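Local coordinates for HTH cro/C1-type domain-containing protein (Pseudomonas aeruginosa, PDB 4O8B) that regulates transcription, controlling bacterial motility and biofilm formation through the small RNA rsmZ, and probably binds promoter DNA with its helix-turn-helix domain, at the interface of chains A and B. Coordinates in Å, arbitrary orientation; residue numbers count along the deposited sequence, not the author numbering. Chains: chain A/B, Uncharacterized protein.

Contact 1: the interface of chains A and B. Residues chain A 60, 62, 75, 78-79; chain B 68, 71, 75.
Aliphatic packing across a two-fold axis joins the chains here, with B:Leu71 set among A:Pro60, A:Ile75, A:Val78 and A:Ser79, and A:Ile75 facing its twin B:Ile75. The patch ties helix 69-79 of one chain to the same helix and the loop at residues 60-62 of the other, and would hold the pair together as a dimer if the deposited assembly is the biological one. B:Leu71 has its CG anti to the backbone N (chi1 -168°), which sends the forked end of the side chain into chain A. Its CD1 branch meets the CG2 methyl of A:Val78 at 3.4 Å, a tight fit. The CD2 branch goes the other way, lying 3.7 Å from the ring carbon CB of A:Pro60 and 3.9 Å from the CG2 methyl of A:Ile75; both of these side chains cross the leucine at about a right angle. The A:Ser79 hydroxyl also borders CD2, but it is bonded within its own helix: OG donates to the backbone oxygen O of A:Ile75 at 2.8 Å, almost straight on the carbonyl (174° at the oxygen). With its hydroxyl engaged there, the serine is probably better suited to border the leucine methyl. Next to the axis the two isoleucines meet tip to tip and obliquely, CD1 of A:Ile75 to CD1 of B:Ile75 at 3.6 Å. The B:Glu68 chain bends at chi2 (83°), and its carboxylate oxygen OE1 holds water 1 at 2.6 Å. The same water takes the backbone N-H of A:Ala62, with N at 3.2 Å, bridging the chains. Beside this bridge, the CB methyl of A:Ala62 rests 4.0 Å from CD1 of B:Ile75.

Contact 2: the interface of chains A and B. Residues chain A 93, 96-97, 100-101; chain B 77, 80-82, 85.
The hydroxyl OG of B:Ser80 donates to the backbone oxygen O of B:Lys77 at 2.6 Å, and both oxygens border the CD2 methyl of A:Leu97 across the interface. The hydroxyl approaches from the side of the C=O (114° at the oxygen), tilted out of the carbonyl plane, and the bond probably steadies the turn that ends helix 69-79 of chain B. Against this turn packs the last part of helix 83-99 of chain A, in a largely apolar interface between the two copies. A:Leu97 inserts two branches that serve different partners. CD1 lies against the aliphatic stem of B:Lys77, 3.6 Å from CG; this lysine chain runs extended beyond CG and crosses the leucine at about a right angle, offering its methylenes CB, CG and CD as a greasy surface. CD2 meets CD2 of B:Leu81 at 3.5 Å, again with the side chains crossing steeply. The A:Leu97 fork is directed there by CG standing anti to its carbonyl carbon (chi1 -70°). Farther along, the chain A backbone leaves the helix and passes B:Phe85. The ring takes it at its edge, with N of A:Gly101 in the ring plane and 3.5 Å from CE2; the backbone oxygen O of A:Leu96 lies 3.7 Å from the same CE2. A:Gly101, the last modelled residue of its chain, overlaps B:Thr82 and B:Leu81, so its placement is doubtful. Its oxygen O is 3.1 Å from the backbone N of B:Thr82, a donor-acceptor pair, but that nitrogen lies still nearer the glycine carbonyl carbon, which makes the hydrogen bond equally doubtful. At the opposite end of the patch, A:Ile93 crosses B:Lys77 at about a right angle, its CG2 methyl 4.1 Å from the lysine CB.

Contact 1: the interface of chains A and B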
# COMPACT_ATOMS: atom_id res chain seq x y z
N PRO A 60 7.93 -2.50 1.32
CA PRO A 60 7.17 -1.25 1.28
C PRO A 60 5.91 -1.35 2.13
O PRO A 60 5.20 -2.35 2.08
CB PRO A 60 6.85 -1.09 -0.20
CG PRO A 60 8.02 -1.75 -0.86
CD PRO A 60 8.18 -3.00 -0.04
N ALA A 62 3.21 -0.13 1.68
CA ALA A 62 2.09 -0.36 0.78
C ALA A 62 1.79 -1.85 0.61
O ALA A 62 0.63 -2.25 0.55
CB ALA A 62 2.38 0.27 -0.58
N ILE A 75 4.53 -4.97 -6.40
CA ILE A 75 5.07 -3.96 -5.50
C ILE A 75 6.38 -4.42 -4.85
O ILE A 75 7.24 -3.59 -4.53
CB ILE A 75 4.07 -3.60 -4.37
CG1 ILE A 75 2.81 -2.99 -4.98
CG2 ILE A 75 4.72 -2.64 -3.38
CD1 ILE A 75 1.85 -2.42 -3.95
N VAL A 78 9.15 -4.54 -8.09
CA VAL A 78 9.63 -3.22 -8.48
C VAL A 78 10.52 -2.61 -7.39
O VAL A 78 11.46 -1.88 -7.69
CB VAL A 78 8.46 -2.25 -8.77
CG1 VAL A 78 7.56 -2.85 -9.84
CG2 VAL A 78 7.68 -1.98 -7.50
N SER A 79 10.22 -2.92 -6.13
CA SER A 79 11.00 -2.41 -5.01
C SER A 79 12.39 -3.04 -4.96
O SER A 79 13.35 -2.40 -4.55
CB SER A 79 10.28 -2.67 -3.69
OG SER A 79 9.14 -1.84 -3.55
N GLU B 68 6.43 6.19 -0.15
CA GLU B 68 7.43 6.43 -1.17
C GLU B 68 6.78 7.04 -2.40
O GLU B 68 6.04 6.38 -3.12
CB GLU B 68 8.13 5.12 -1.57
CG GLU B 68 9.10 4.56 -0.54
CD GLU B 68 8.41 3.76 0.55
OE1 GLU B 68 7.43 3.04 0.22
OE2 GLU B 68 8.85 3.81 1.72
N LEU B 71 7.18 5.04 -5.81
CA LEU B 71 6.40 3.81 -5.86
C LEU B 71 4.91 4.09 -6.03
O LEU B 71 4.25 3.50 -6.89
CB LEU B 71 6.62 2.98 -4.59
CG LEU B 71 6.09 1.55 -4.65
CD1 LEU B 71 6.63 0.86 -5.89
CD2 LEU B 71 6.50 0.79 -3.40
N ILE B 75 2.31 2.68 -8.59
CA ILE B 75 1.17 1.86 -8.17
C ILE B 75 -0.13 2.32 -8.86
O ILE B 75 -1.03 1.51 -9.09
CB ILE B 75 0.95 1.91 -6.64
CG1 ILE B 75 2.17 1.31 -5.93
CG2 ILE B 75 -0.31 1.16 -6.26
CD1 ILE B 75 1.98 1.13 -4.43
O HOH W 1 5.10 1.91 0.04

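Contact 2: the interface of chains A and B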
# COMPACT_ATOMS: atom_id res chain seq x y z
N ILE A 93 6.80 1.53 -18.72
CA ILE A 93 5.42 1.75 -18.29
C ILE A 93 4.83 2.99 -18.97
O ILE A 93 3.71 2.95 -19.48
CB ILE A 93 5.33 1.92 -16.77
CG1 ILE A 93 5.92 0.69 -16.07
CG2 ILE A 93 3.88 2.11 -16.35
CD1 ILE A 93 6.03 0.82 -14.57
N LEU A 96 3.80 2.35 -22.44
CA LEU A 96 2.55 1.59 -22.51
C LEU A 96 1.36 2.49 -22.22
O LEU A 96 0.38 2.49 -22.96
CB LEU A 96 2.59 0.43 -21.52
CG LEU A 96 3.71 -0.60 -21.74
CD1 LEU A 96 3.58 -1.70 -20.70
CD2 LEU A 96 3.62 -1.19 -23.14
N LEU A 97 1.44 3.26 -21.13
CA LEU A 97 0.35 4.16 -20.77
C LEU A 97 0.09 5.12 -21.93
O LEU A 97 -1.00 5.66 -22.06
CB LEU A 97 0.72 4.99 -19.53
CG LEU A 97 0.80 4.31 -18.16
CD1 LEU A 97 1.26 5.32 -17.14
CD2 LEU A 97 -0.55 3.72 -17.77
N GLN A 100 -1.57 3.61 -24.44
CA GLN A 100 -2.69 3.81 -23.54
C GLN A 100 -3.69 2.69 -23.40
O GLN A 100 -4.40 2.34 -24.34
CB GLN A 100 -3.40 5.11 -23.92
CG GLN A 100 -4.26 5.67 -22.83
CD GLN A 100 -4.73 7.06 -23.17
OE1 GLN A 100 -5.51 7.66 -22.44
NE2 GLN A 100 -4.25 7.58 -24.29
N GLY A 101 -3.73 2.12 -22.19
CA GLY A 101 -4.65 1.02 -21.92
C GLY A 101 -4.23 0.25 -20.68
O GLY A 101 -3.18 0.53 -20.09
N LYS B 77 -0.11 3.92 -11.86
CA LYS B 77 0.09 3.68 -13.28
C LYS B 77 -0.19 2.23 -13.65
O LYS B 77 -0.97 1.96 -14.56
CB LYS B 77 1.52 4.06 -13.68
CG LYS B 77 1.81 5.55 -13.60
CD LYS B 77 3.20 5.87 -14.11
CE LYS B 77 3.66 7.23 -13.60
NZ LYS B 77 5.13 7.42 -13.80
N SER B 80 -3.79 1.38 -13.66
CA SER B 80 -4.55 1.92 -14.78
C SER B 80 -4.27 1.19 -16.09
O SER B 80 -4.71 1.62 -17.15
CB SER B 80 -4.24 3.41 -14.95
OG SER B 80 -2.85 3.66 -14.86
N LEU B 81 -3.53 0.09 -16.00
CA LEU B 81 -3.20 -0.69 -17.19
C LEU B 81 -4.26 -1.74 -17.50
O LEU B 81 -4.85 -2.33 -16.60
CB LEU B 81 -1.84 -1.38 -17.02
CG LEU B 81 -0.57 -0.52 -17.11
CD1 LEU B 81 0.64 -1.44 -17.01
CD2 LEU B 81 -0.56 0.24 -18.42
N THR B 82 -4.50 -1.96 -18.79
CA THR B 82 -5.48 -2.93 -19.23
C THR B 82 -4.90 -4.33 -19.07
O THR B 82 -3.68 -4.51 -19.12
CB THR B 82 -5.85 -2.71 -20.72
OG1 THR B 82 -6.82 -3.68 -21.13
CG2 THR B 82 -4.61 -2.84 -21.60
N PHE B 85 -2.07 -5.11 -21.29
CA PHE B 85 -0.83 -4.40 -21.00
C PHE B 85 -0.21 -4.85 -19.69
O PHE B 85 1.01 -4.85 -19.53
CB PHE B 85 -1.06 -2.89 -20.94
CG PHE B 85 -1.12 -2.23 -22.29
CD1 PHE B 85 -0.49 -2.80 -23.40
CD2 PHE B 85 -1.77 -1.01 -22.45
CE1 PHE B 85 -0.52 -2.17 -24.64
CE2 PHE B 85 -1.80 -0.37 -23.69
CZ PHE B 85 -1.17 -0.95 -24.78

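Contact 1 and contact 2 have C-alpha centres about 17 Å apart and belong to one two-fold interface, so each recurs with the chains exchanged. Helix 69-79 of chain B serves both: residues 71 and 75 belong to contact 1, and residue 77 with the turn after the helix to contact 2. Chain A answers with different elements, the loop near residue 60 and its own helix 69-79 in the first, and helix 83-99 with the following end in the second. The C-terminal helical region thus appears to pair the two chains, plausibly fixing how the two helix-turn-helix domains are placed relative to each other.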